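Local coordinates for protein putative acyl-CoA thioester hydrolase YbhC (Escherichia coli K-12, PDB 3GRH) that is a putative outer-membrane thioesterase of the pectinesterase family that neither binds pectin nor shows pectinesterase activity, at residues A[118-123]-A[159-164]; A[178-183]-A[190-195]; A[243-248]-A[299-304]. One frame throughout, in Å; residues are numbered along the deposited sequence.

Contact 1 (A[118-123]-A[159-164]); sequences QGTVYV and HDVNPR
Val161, in the last turn of helix 154-161, sets its isopropyl group against Thr120 and Tyr122, crossing each of these side chains at about a right angle. Its CG1 branch, anti to the backbone N (chi1 171°), touches two hydroxyls, 3.8 Å from Thr120 OG1 and 3.9 Å from Tyr122 OH. The other branch, CG2, lies 4.0 Å from Thr120 CG2, methyl to methyl. One water joins the two backbones, donating to Val161 O at 2.7 Å and accepting from Thr120 N at 3.0 Å. Thr120 OG1 itself is bonded to Tyr167 OH, and the Tyr122 ring stacks on that same tyrosine, which also touches Val161. Tyr177 of helix 174-181 packs on Val161 as well, while Trp197 meets the Tyr122 ring edge-to-face. At Asn162 the chain leaves helical geometry, and its OD1 takes the backbone N-H of Tyr167. Mainly apolar, with one bridging water, the contact lays the end of a short helix from an excursion against strand 115-123, a strand of the right-handed parallel beta-helix characteristic of the pectinesterase family.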
loop_
_atom_site.group_PDB
_atom_site.type_symbol
_atom_site.label_atom_id
_atom_site.label_comp_id
_atom_site.label_asym_id
_atom_site.label_seq_id
_atom_site.Cartn_x
_atom_site.Cartn_y
_atom_site.Cartn_z
ATOM N N GLN A 118 20.059 6.849 -3.972
ATOM C CA GLN A 118 19.949 6.725 -2.504
ATOM C C GLN A 118 19.360 8.039 -1.948
ATOM O O GLN A 118 19.826 9.129 -2.230
ATOM C CB GLN A 118 21.317 6.428 -1.851
ATOM C CG GLN A 118 21.228 6.249 -0.295
ATOM C CD GLN A 118 22.552 6.259 0.489
ATOM O OE1 GLN A 118 23.435 7.129 0.297
ATOM N NE2 GLN A 118 22.677 5.324 1.413
ATOM N N GLY A 119 18.322 7.932 -1.136
ATOM C CA GLY A 119 17.781 9.056 -0.420
ATOM C C GLY A 119 16.272 9.066 -0.496
ATOM O O GLY A 119 15.654 8.441 -1.367
ATOM N N THR A 120 15.675 9.827 0.408
ATOM C CA THR A 120 14.259 9.992 0.424
ATOM C C THR A 120 13.752 10.740 -0.792
ATOM O O THR A 120 14.467 11.566 -1.380
ATOM C CB THR A 120 13.835 10.738 1.695
ATOM O OG1 THR A 120 14.575 11.950 1.793
ATOM C CG2 THR A 120 13.976 9.891 2.966
ATOM N N VAL A 121 12.451 10.553 -1.098
ATOM C CA VAL A 121 11.775 11.369 -2.136
ATOM C C VAL A 121 10.464 11.718 -1.454
ATOM O O VAL A 121 9.642 10.848 -1.152
ATOM C CB VAL A 121 11.494 10.576 -3.377
ATOM C CG1 VAL A 121 10.685 11.402 -4.368
ATOM C CG2 VAL A 121 12.774 10.083 -4.036
ATOM N N TYR A 122 10.261 12.994 -1.226
ATOM C CA TYR A 122 9.017 13.514 -0.635
ATOM C C TYR A 122 8.318 14.329 -1.711
ATOM O O TYR A 122 8.894 15.261 -2.305
ATOM C CB TYR A 122 9.340 14.412 0.506
ATOM C CG TYR A 122 9.799 13.776 1.803
ATOM C CD1 TYR A 122 9.957 12.388 1.938
ATOM C CD2 TYR A 122 10.172 14.577 2.838
ATOM C CE1 TYR A 122 10.426 11.831 3.094
ATOM C CE2 TYR A 122 10.653 14.016 3.973
ATOM C CZ TYR A 122 10.726 12.675 4.103
ATOM O OH TYR A 122 11.196 12.115 5.317
ATOM N N VAL A 123 7.077 13.936 -2.012
ATOM C CA VAL A 123 6.306 14.610 -3.088
ATOM C C VAL A 123 5.167 15.316 -2.392
ATOM O O VAL A 123 4.273 14.683 -1.872
ATOM C CB VAL A 123 5.742 13.646 -4.135
ATOM C CG1 VAL A 123 5.174 14.415 -5.341
ATOM C CG2 VAL A 123 6.864 12.732 -4.680
ATOM N N HIS A 159 20.117 12.974 10.211
ATOM C CA HIS A 159 21.376 12.816 9.547
ATOM C C HIS A 159 21.258 12.058 8.240
ATOM O O HIS A 159 21.729 12.521 7.187
ATOM C CB HIS A 159 22.400 12.162 10.471
ATOM C CG HIS A 159 23.737 12.092 9.842
ATOM N ND1 HIS A 159 24.548 13.200 9.740
ATOM C CD2 HIS A 159 24.400 11.080 9.241
ATOM C CE1 HIS A 159 25.654 12.874 9.096
ATOM N NE2 HIS A 159 25.601 11.591 8.806
ATOM N N ASP A 160 20.503 10.968 8.283
ATOM C CA ASP A 160 20.340 10.067 7.142
ATOM C C ASP A 160 19.452 10.625 6.088
ATOM O O ASP A 160 19.670 10.377 4.885
ATOM C CB ASP A 160 19.811 8.726 7.622
ATOM C CG ASP A 160 20.866 7.900 8.362
ATOM O OD1 ASP A 160 21.961 8.433 8.678
ATOM O OD2 ASP A 160 20.499 6.774 8.744
ATOM N N VAL A 161 18.389 11.341 6.483
ATOM C CA VAL A 161 17.392 11.914 5.544
ATOM C C VAL A 161 17.820 13.249 4.935
ATOM O O VAL A 161 17.563 13.485 3.733
ATOM C CB VAL A 161 16.057 12.088 6.283
ATOM C CG1 VAL A 161 15.051 12.857 5.468
ATOM C CG2 VAL A 161 15.486 10.668 6.554
ATOM N N ASN A 162 18.539 14.051 5.714
ATOM C CA ASN A 162 18.901 15.415 5.301
ATOM C C ASN A 162 20.314 15.809 5.320
ATOM O O ASN A 162 20.699 16.677 6.085
ATOM C CB ASN A 162 18.048 16.353 6.110
ATOM C CG ASN A 162 18.071 17.773 5.583
ATOM O OD1 ASN A 162 18.283 17.989 4.406
ATOM N ND2 ASN A 162 17.744 18.726 6.443
ATOM N N PRO A 163 21.113 15.222 4.415
ATOM C CA PRO A 163 22.446 15.700 4.158
ATOM C C PRO A 163 22.497 16.921 3.255
ATOM O O PRO A 163 21.734 17.012 2.282
ATOM C CB PRO A 163 23.125 14.473 3.512
ATOM C CG PRO A 163 22.191 13.338 3.745
ATOM C CD PRO A 163 20.840 13.993 3.645
ATOM N N ARG A 164 23.376 17.863 3.584
ATOM C CA ARG A 164 23.713 18.970 2.700
ATOM C C ARG A 164 22.534 19.860 2.299
ATOM O O ARG A 164 22.494 20.395 1.193
ATOM C CB ARG A 164 24.454 18.414 1.471
ATOM C CG ARG A 164 25.586 17.406 1.865
ATOM C CD ARG A 164 26.163 16.608 0.677
ATOM N NE ARG A 164 25.752 15.191 0.674
ATOM C CZ ARG A 164 24.627 14.711 0.143
ATOM N NH1 ARG A 164 23.741 15.522 -0.427
ATOM N NH2 ARG A 164 24.369 13.402 0.189
HETATM O O HOH W 1 17.663 11.583 1.798
#

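Contact 2 (A[178-183]-A[190-195]); sequences DSCQSK and VLCSAV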
loop_
_atom_site.group_PDB
_atom_site.type_symbol
_atom_site.label_atom_id
_atom_site.label_comp_id
_atom_site.label_asym_id
_atom_site.label_seq_id
_atom_site.Cartn_x
_atom_site.Cartn_y
_atom_site.Cartn_z
ATOM N N ASP A 178 9.689 18.724 8.156
ATOM C CA ASP A 178 9.622 19.410 9.474
ATOM C C ASP A 178 8.695 18.709 10.449
ATOM O O ASP A 178 8.953 18.668 11.634
ATOM C CB ASP A 178 9.155 20.831 9.273
ATOM C CG ASP A 178 9.409 21.725 10.444
ATOM O OD1 ASP A 178 10.407 21.556 11.181
ATOM O OD2 ASP A 178 8.565 22.629 10.575
ATOM N N SER A 179 7.637 18.101 9.957
ATOM C CA SER A 179 6.738 17.328 10.833
ATOM C C SER A 179 7.405 16.143 11.511
ATOM O O SER A 179 6.989 15.689 12.604
ATOM C CB SER A 179 5.478 16.845 10.077
ATOM O OG SER A 179 5.749 15.831 9.111
ATOM N N CYS A 180 8.465 15.651 10.913
ATOM C CA CYS A 180 9.203 14.538 11.478
ATOM C C CYS A 180 10.400 15.029 12.304
ATOM O O CYS A 180 10.733 14.468 13.340
ATOM C CB CYS A 180 9.724 13.711 10.351
ATOM S SG CYS A 180 8.414 13.005 9.285
ATOM N N GLN A 181 11.078 16.053 11.811
ATOM C CA GLN A 181 12.407 16.383 12.289
ATOM C C GLN A 181 12.299 17.069 13.627
ATOM O O GLN A 181 13.229 17.045 14.406
ATOM C CB GLN A 181 13.163 17.239 11.276
ATOM C CG GLN A 181 12.738 18.681 11.127
ATOM C CD GLN A 181 13.561 19.663 11.894
ATOM O OE1 GLN A 181 14.701 19.387 12.284
ATOM N NE2 GLN A 181 12.988 20.821 12.133
ATOM N N SER A 182 11.151 17.691 13.861
ATOM C CA SER A 182 10.836 18.378 15.103
ATOM C C SER A 182 10.603 17.445 16.303
ATOM O O SER A 182 10.593 17.881 17.443
ATOM C CB SER A 182 9.561 19.215 14.843
ATOM O OG SER A 182 8.659 18.488 14.028
ATOM N N LYS A 183 10.389 16.158 16.051
ATOM C CA LYS A 183 10.063 15.231 17.120
ATOM C C LYS A 183 11.198 15.140 18.100
ATOM O O LYS A 183 12.369 15.138 17.725
ATOM C CB LYS A 183 9.745 13.836 16.578
ATOM C CG LYS A 183 8.499 13.796 15.730
ATOM C CD LYS A 183 8.335 12.368 15.154
ATOM C CE LYS A 183 7.136 12.242 14.242
ATOM N NZ LYS A 183 7.157 10.879 13.595
ATOM N N VAL A 190 6.784 4.960 12.778
ATOM C CA VAL A 190 6.536 4.386 11.432
ATOM C C VAL A 190 6.180 5.467 10.436
ATOM O O VAL A 190 6.583 5.392 9.235
ATOM C CB VAL A 190 5.452 3.291 11.501
ATOM C CG1 VAL A 190 4.147 3.827 12.039
ATOM C CG2 VAL A 190 5.221 2.570 10.131
ATOM N N LEU A 191 5.389 6.449 10.848
ATOM C CA LEU A 191 4.924 7.497 9.925
ATOM C C LEU A 191 6.042 8.460 9.470
ATOM O O LEU A 191 5.757 9.412 8.720
ATOM C CB LEU A 191 3.761 8.310 10.542
ATOM C CG LEU A 191 2.446 7.528 10.667
ATOM C CD1 LEU A 191 1.303 8.439 10.919
ATOM C CD2 LEU A 191 2.119 6.731 9.386
ATOM N N CYS A 192 7.268 8.259 9.920
ATOM C CA CYS A 192 8.403 8.988 9.424
ATOM C C CYS A 192 9.428 8.086 8.812
ATOM O O CYS A 192 10.510 8.551 8.440
ATOM C CB CYS A 192 9.091 9.697 10.548
ATOM S SG CYS A 192 8.008 10.936 11.349
ATOM N N SER A 193 9.167 6.794 8.719
ATOM C CA SER A 193 10.204 5.865 8.238
ATOM C C SER A 193 10.169 5.650 6.736
ATOM O O SER A 193 10.910 4.869 6.236
ATOM C CB SER A 193 10.055 4.472 8.919
ATOM O OG SER A 193 8.851 3.834 8.460
ATOM N N ALA A 194 9.303 6.344 6.013
ATOM C CA ALA A 194 9.178 6.107 4.575
ATOM C C ALA A 194 10.312 6.613 3.749
ATOM O O ALA A 194 10.692 7.785 3.924
ATOM C CB ALA A 194 7.785 6.664 4.012
ATOM N N VAL A 195 10.745 5.834 2.766
ATOM C CA VAL A 195 11.758 6.295 1.790
ATOM C C VAL A 195 11.097 7.249 0.809
ATOM O O VAL A 195 11.635 8.279 0.470
ATOM C CB VAL A 195 12.411 5.088 1.052
ATOM C CG1 VAL A 195 13.360 5.600 -0.043
ATOM C CG2 VAL A 195 13.110 4.162 2.074
#
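Cys180 and Cys192 turn their sulfurs toward each other with nearly the same torsion: chi1 is -61° in the first and -62° in the second, which places each SG anti to its own carbonyl carbon. The two SG atoms, Cys180 SG and Cys192 SG, stand 3.0 Å apart, while Cys180 CB lies 3.4 Å from Cys192 SG and Cys180 SG 3.6 Å from Cys192 CB. These cysteines are known to form a disulfide; the modelled separation is well beyond the length of an S-S bond, so the model does not have the closed bond, perhaps because the pair is reduced or only partly oxidised in this crystal. The pair joins helix 174-181 to the short 3-10 turn at 190-192, at the two ends of a loop just before strand 196-198 of the parallel beta-helix. Trp157 of helix 154-161 packs on Cys180 and donates NE1 to Cys192 O. Lys183 runs extended, and its NZ bonds to Ile188 O inside the loop; its modelled closeness to Cys192 SG is doubtful. Within the helical segment, Gln181 NE2 meets Asp178 OD1 at 2.8 Å, nearly straight (173°) and in the plane of the amide. Across the 3-10 turn, Val190 O accepts twice from Ser193, its N at 3.0 Å and its OG at 2.9 Å.

Contact 3 (A[243-248]-A[299-304]); sequences LGRQNT and NSRTQQ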
loop_
_atom_site.group_PDB
_atom_site.type_symbol
_atom_site.label_atom_id
_atom_site.label_comp_id
_atom_site.label_asym_id
_atom_site.label_seq_id
_atom_site.Cartn_x
_atom_site.Cartn_y
_atom_site.Cartn_z
ATOM N N LEU A 243 9.625 -2.902 -2.110
ATOM C CA LEU A 243 10.409 -3.913 -1.424
ATOM C C LEU A 243 10.691 -3.490 -0.014
ATOM O O LEU A 243 11.206 -2.392 0.258
ATOM C CB LEU A 243 11.725 -4.198 -2.150
ATOM C CG LEU A 243 11.547 -4.629 -3.580
ATOM C CD1 LEU A 243 12.890 -4.841 -4.229
ATOM C CD2 LEU A 243 10.685 -5.819 -3.784
ATOM N N GLY A 244 10.350 -4.371 0.932
ATOM C CA GLY A 244 10.631 -4.145 2.322
ATOM C C GLY A 244 10.506 -5.409 3.130
ATOM O O GLY A 244 10.661 -6.517 2.591
ATOM N N ARG A 245 10.272 -5.183 4.418
ATOM C CA ARG A 245 10.079 -6.275 5.393
ATOM C C ARG A 245 8.846 -5.888 6.189
ATOM O O ARG A 245 7.747 -6.187 5.763
ATOM C CB ARG A 245 11.264 -6.532 6.229
ATOM C CG ARG A 245 12.465 -6.990 5.472
ATOM C CD ARG A 245 12.363 -8.333 4.956
ATOM N NE ARG A 245 13.610 -8.685 4.239
ATOM C CZ ARG A 245 13.750 -8.697 2.914
ATOM N NH1 ARG A 245 12.763 -8.388 2.096
ATOM N NH2 ARG A 245 14.928 -9.096 2.368
ATOM N N GLN A 246 8.987 -5.101 7.261
ATOM C CA GLN A 246 7.792 -4.673 8.031
ATOM C C GLN A 246 7.261 -3.352 7.552
ATOM O O GLN A 246 7.972 -2.406 7.454
ATOM C CB GLN A 246 8.117 -4.624 9.532
ATOM C CG GLN A 246 6.974 -4.426 10.410
ATOM C CD GLN A 246 7.322 -4.225 11.829
ATOM O OE1 GLN A 246 8.229 -4.863 12.317
ATOM N NE2 GLN A 246 6.637 -3.266 12.508
ATOM N N ASN A 247 5.977 -3.328 7.211
ATOM C CA ASN A 247 5.236 -2.141 6.781
ATOM C C ASN A 247 5.771 -1.590 5.450
ATOM O O ASN A 247 5.803 -0.355 5.260
ATOM C CB ASN A 247 5.293 -1.034 7.829
ATOM C CG ASN A 247 4.631 -1.388 9.132
ATOM O OD1 ASN A 247 5.313 -1.410 10.182
ATOM N ND2 ASN A 247 3.328 -1.660 9.106
ATOM N N THR A 248 6.017 -2.444 4.450
ATOM C CA THR A 248 6.482 -2.032 3.175
ATOM C C THR A 248 5.718 -0.912 2.454
ATOM O O THR A 248 6.334 0.051 2.019
ATOM C CB THR A 248 6.508 -3.272 2.298
ATOM O OG1 THR A 248 7.367 -4.253 2.899
ATOM C CG2 THR A 248 7.019 -2.926 0.953
ATOM N N ASN A 299 10.940 -14.796 4.470
ATOM C CA ASN A 299 11.188 -15.226 5.843
ATOM C C ASN A 299 12.668 -15.106 6.245
ATOM O O ASN A 299 13.113 -15.773 7.184
ATOM C CB ASN A 299 10.679 -16.649 6.090
ATOM C CG ASN A 299 11.475 -17.673 5.373
ATOM O OD1 ASN A 299 12.208 -17.370 4.419
ATOM N ND2 ASN A 299 11.298 -18.936 5.771
ATOM N N SER A 300 13.374 -14.160 5.622
ATOM C CA SER A 300 14.792 -13.935 5.899
ATOM C C SER A 300 15.027 -13.130 7.191
ATOM O O SER A 300 16.113 -13.242 7.849
ATOM C CB SER A 300 15.462 -13.247 4.719
ATOM O OG SER A 300 14.622 -12.273 4.167
ATOM N N ARG A 301 14.058 -12.314 7.577
ATOM C CA ARG A 301 14.217 -11.508 8.781
ATOM C C ARG A 301 13.495 -12.172 9.955
ATOM O O ARG A 301 14.000 -12.214 11.084
ATOM C CB ARG A 301 13.685 -10.078 8.582
ATOM C CG ARG A 301 13.913 -9.178 9.746
ATOM C CD ARG A 301 13.165 -7.913 9.553
ATOM N NE ARG A 301 11.702 -8.078 9.590
ATOM C CZ ARG A 301 10.939 -7.800 10.637
ATOM N NH1 ARG A 301 11.501 -7.403 11.786
ATOM N NH2 ARG A 301 9.623 -7.922 10.567
ATOM N N THR A 302 12.305 -12.691 9.681
ATOM C CA THR A 302 11.495 -13.370 10.700
ATOM C C THR A 302 10.900 -14.624 10.129
ATOM O O THR A 302 10.480 -14.669 8.958
ATOM C CB THR A 302 10.422 -12.462 11.360
ATOM O OG1 THR A 302 9.640 -13.228 12.303
ATOM C CG2 THR A 302 9.505 -11.849 10.382
ATOM N N GLN A 303 10.942 -15.676 10.940
ATOM C CA GLN A 303 10.333 -16.913 10.555
ATOM C C GLN A 303 9.090 -17.206 11.382
ATOM O O GLN A 303 8.447 -18.264 11.220
ATOM C CB GLN A 303 11.357 -18.042 10.713
ATOM C CG GLN A 303 12.447 -17.951 9.711
ATOM C CD GLN A 303 12.871 -19.315 9.209
ATOM O OE1 GLN A 303 12.933 -20.283 9.969
ATOM N NE2 GLN A 303 13.153 -19.401 7.906
ATOM N N GLN A 304 8.754 -16.316 12.304
ATOM C CA GLN A 304 7.686 -16.618 13.267
ATOM C C GLN A 304 6.299 -16.104 12.880
ATOM O O GLN A 304 5.288 -16.550 13.439
ATOM C CB GLN A 304 7.996 -16.051 14.662
ATOM C CG GLN A 304 8.588 -14.643 14.743
ATOM C CD GLN A 304 9.161 -14.334 16.134
ATOM O OE1 GLN A 304 10.260 -13.759 16.263
ATOM N NE2 GLN A 304 8.433 -14.745 17.187
HETATM O O HOH W 2 8.101 -7.481 13.090
#
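Arg245 and Gln246 meet Ser300 and Arg301 at the side of the cleft that holds the predicted nucleophile and a probable substrate-binding arginine; the side chain of Gln246 lies about 5 Å from that of Asp280, the nucleophile, and about 6 Å from that of Arg340, the arginine. The stem of Gln246 passes Arg301, with Gln246 CB 3.8 Å from Arg301 NH2, and the amide and guanidinium planes stand 46° apart. Between their ends lies a water, 2.7 Å from Gln246 OE1, one of several acceptors competing for its protons, and 3.0 Å from Arg301 NH2, from which it accepts at the edge of the guanidinium and in its plane. Gln246 is extended, CG anti to the backbone N (chi1 -171°), and its amide is held on both atoms: OE1 also takes the N-H of His223, and NE2 serves Asn222 OD1 and Asn247 OD1. In pectinesterases a Gln-Asp pair at what is probably this turn of the beta-helix supplies an oxyanion-hole glutamine and the general acid; Asn247 would then replace that acid, in keeping with the absence of pectinesterase activity. Arg301 is salt-bridged to Asp278, while its NH1 reaches the carbonyls of Asp219 and Gly221. On the Arg245 side, Arg301 NE lies 3.7 Å from Arg245 CB. Arg245 folds back at chi2 (-71°), so that its NH1 reaches Gly244 O, 2.9 Å away, from above the carbonyl plane. Arg245 NH2 lies 3.7 Å from Ser300 OG. Asp216 binds both this hydroxyl and, as a salt bridge, Arg245 NE, and Glu276 pairs with Arg245 NH1.

The three contacts follow one another along the chain. Contacts 1 and 2 adjoin, with centres 11 Å apart: Val121 N and Val195 O, 2.9 Å apart, probably form a hydrogen bond, and Thr120 CB packs 3.5 Å from Val195 O. Their helices, 154-161 and 174-181, follow each other in the chain. Contact 3 is centred about 21 Å from the centre of contact 2 but still meets it, Val190 CG2 lying 4.0 Å from Asn247 OD1. Contacts 1 and 3 are separate, with nearest atoms about 12 Å apart. Contact 3 alone borders the predicted catalytic site; contact 2 lies between, touching both of the others.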